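Local coordinates for enolase-phosphatase E1 (Saccharomyces cerevisiae, PDB 2G80), which probably catalyses, as a magnesium-dependent HAD-family phosphatase, the enolization and then dephosphorylation of a diketo phosphopentane intermediate in the methionine salvage pathway, at residues Ala128-Phe133 with Lys248-Leu253. Sequence-based numbering, arbitrary orientation.
Sequences ADAIDF and KNFETL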
loop_
_atom_site.group_PDB
_atom_site.type_symbol
_atom_site.label_atom_id
_atom_site.label_comp_id
_atom_site.label_asym_id
_atom_site.label_seq_id
_atom_site.Cartn_x
_atom_site.Cartn_y
_atom_site.Cartn_z
ATOM N N ALA A 128 9.131 -5.459 11.670
ATOM C CA ALA A 128 9.772 -6.785 11.771
ATOM C C ALA A 128 8.767 -7.948 12.048
ATOM O O ALA A 128 8.790 -8.976 11.381
ATOM C CB ALA A 128 10.854 -6.757 12.775
ATOM N N ASP A 129 7.848 -7.735 12.979
ATOM C CA ASP A 129 6.827 -8.725 13.300
ATOM C C ASP A 129 5.821 -8.977 12.137
ATOM O O ASP A 129 5.227 -10.047 12.054
ATOM C CB ASP A 129 6.067 -8.318 14.568
ATOM C CG ASP A 129 5.229 -7.069 14.366
ATOM O OD1 ASP A 129 5.842 -5.994 14.228
ATOM O OD2 ASP A 129 3.972 -7.172 14.330
ATOM N N ALA A 130 5.609 -7.985 11.278
ATOM C CA ALA A 130 4.717 -8.157 10.104
ATOM C C ALA A 130 5.432 -8.990 9.041
ATOM O O ALA A 130 4.786 -9.742 8.324
ATOM C CB ALA A 130 4.259 -6.804 9.540
ATOM N N ILE A 131 6.759 -8.824 8.927
ATOM C CA ILE A 131 7.599 -9.635 8.032
ATOM C C ILE A 131 7.516 -11.110 8.436
ATOM O O ILE A 131 7.327 -11.962 7.582
ATOM C CB ILE A 131 9.124 -9.161 8.005
ATOM C CG1 ILE A 131 9.252 -7.803 7.309
ATOM C CG2 ILE A 131 10.003 -10.151 7.262
ATOM C CD1 ILE A 131 10.639 -7.151 7.475
ATOM N N ASP A 132 7.705 -11.386 9.719
ATOM C CA ASP A 132 7.661 -12.751 10.271
ATOM C C ASP A 132 6.287 -13.396 10.093
ATOM O O ASP A 132 6.204 -14.581 9.795
ATOM C CB ASP A 132 7.988 -12.755 11.770
ATOM C CG ASP A 132 9.419 -12.353 12.087
ATOM O OD1 ASP A 132 10.315 -12.324 11.196
ATOM O OD2 ASP A 132 9.642 -12.067 13.285
ATOM N N PHE A 133 5.234 -12.604 10.326
ATOM C CA PHE A 133 3.838 -13.012 10.166
ATOM C C PHE A 133 3.553 -13.465 8.728
ATOM O O PHE A 133 3.017 -14.538 8.518
ATOM C CB PHE A 133 2.936 -11.843 10.561
ATOM C CG PHE A 133 1.465 -12.105 10.400
ATOM C CD1 PHE A 133 0.821 -11.804 9.190
ATOM C CD2 PHE A 133 0.711 -12.623 11.464
ATOM C CE1 PHE A 133 -0.546 -12.011 9.044
ATOM C CE2 PHE A 133 -0.653 -12.845 11.320
ATOM C CZ PHE A 133 -1.288 -12.524 10.122
ATOM N N LYS A 248 -1.139 -4.613 18.876
ATOM C CA LYS A 248 0.017 -3.715 18.819
ATOM C C LYS A 248 1.101 -4.315 17.917
ATOM O O LYS A 248 1.977 -3.605 17.425
ATOM C CB LYS A 248 0.597 -3.466 20.204
ATOM C CG LYS A 248 -0.370 -2.846 21.224
ATOM C CD LYS A 248 -0.722 -1.392 20.944
ATOM N N ASN A 249 1.061 -5.630 17.747
ATOM C CA ASN A 249 1.964 -6.365 16.865
ATOM C C ASN A 249 1.343 -7.715 16.529
ATOM O O ASN A 249 0.347 -8.102 17.158
ATOM C CB ASN A 249 3.311 -6.548 17.519
ATOM C CG ASN A 249 3.213 -7.217 18.860
ATOM O OD1 ASN A 249 2.851 -8.393 18.959
ATOM N ND2 ASN A 249 3.556 -6.475 19.911
ATOM N N PHE A 250 1.943 -8.437 15.578
ATOM C CA PHE A 250 1.395 -9.727 15.140
ATOM C C PHE A 250 2.056 -10.995 15.697
ATOM O O PHE A 250 1.714 -12.085 15.250
ATOM C CB PHE A 250 1.279 -9.773 13.597
ATOM C CG PHE A 250 0.602 -8.556 12.971
ATOM C CD1 PHE A 250 -0.351 -7.756 13.674
ATOM C CD2 PHE A 250 0.842 -8.268 11.643
ATOM C CE1 PHE A 250 -0.966 -6.659 13.063
ATOM C CE2 PHE A 250 0.210 -7.216 11.013
ATOM C CZ PHE A 250 -0.692 -6.395 11.717
ATOM N N GLU A 251 2.925 -10.861 16.696
ATOM C CA GLU A 251 3.601 -12.010 17.339
ATOM C C GLU A 251 2.666 -13.092 17.859
ATOM O O GLU A 251 2.951 -14.262 17.672
ATOM C CB GLU A 251 4.516 -11.567 18.491
ATOM C CG GLU A 251 5.772 -10.873 18.026
ATOM C CD GLU A 251 6.622 -10.293 19.180
ATOM O OE1 GLU A 251 6.586 -10.828 20.322
ATOM O OE2 GLU A 251 7.331 -9.287 18.918
ATOM N N THR A 252 1.541 -12.700 18.450
ATOM C CA THR A 252 0.592 -13.671 19.048
ATOM C C THR A 252 -0.373 -14.335 18.057
ATOM O O THR A 252 -1.022 -15.302 18.433
ATOM C CB THR A 252 -0.271 -13.047 20.203
ATOM O OG1 THR A 252 -1.291 -12.178 19.672
ATOM C CG2 THR A 252 0.596 -12.286 21.190
ATOM N N LEU A 253 -0.460 -13.835 16.818
ATOM C CA LEU A 253 -1.403 -14.371 15.816
ATOM C C LEU A 253 -0.946 -15.643 15.096
ATOM O O LEU A 253 0.233 -15.898 14.892
ATOM C CB LEU A 253 -1.776 -13.289 14.786
ATOM C CG LEU A 253 -2.657 -12.175 15.348
ATOM C CD1 LEU A 253 -2.757 -11.027 14.364
ATOM C CD2 LEU A 253 -4.047 -12.699 15.747
ATOM O OXT LEU A 253 -1.796 -16.458 14.695
#
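Phe133 turns one face of its ring to the edge of Phe250: CD2 of Phe250 stands 4.1 Å above that plane, offset toward the rim, in an edge-to-face pair with centroids 5.3 Å apart and planes at 59°. Near the plane of the same Phe133 ring, at its edge, CE2 meets CB of Leu253 at 3.7 Å. CB of Phe250 lies above the plane, on the side of Phe250 CD2, and touches CD2 of Phe133 at 3.6 Å. CG of Phe133 is anti to its backbone N, beside the carbonyl carbon. The Phe250 ring also lies obliquely against Ala130, CD2 to CA at 4.2 Å. Beside this apolar patch, Asp129 OD2 accepts a hydrogen bond from the backbone N of Phe250 (2.7 Å), nearly straight (166°) and on the anti side of the carboxylate, 25° out of its plane. The same oxygen forms a salt bridge with Arg232, whose side chain also makes a cation-pi contact with Phe250; this cation probably stabilises the carboxylate's negative charge. A type I turn from Phe250 to Leu253 brings the terminal carboxylate to Arg136 and Lys137, near the end of helix 128-136. The contact thus fastens the C-terminal tail, beyond edge strand 246-247, to helix 128-136 of the Rossmann-like HAD core, with Phe250 and Leu253 packed on strand 207-211 and Phe133 meeting Tyr34 of strand 33-36.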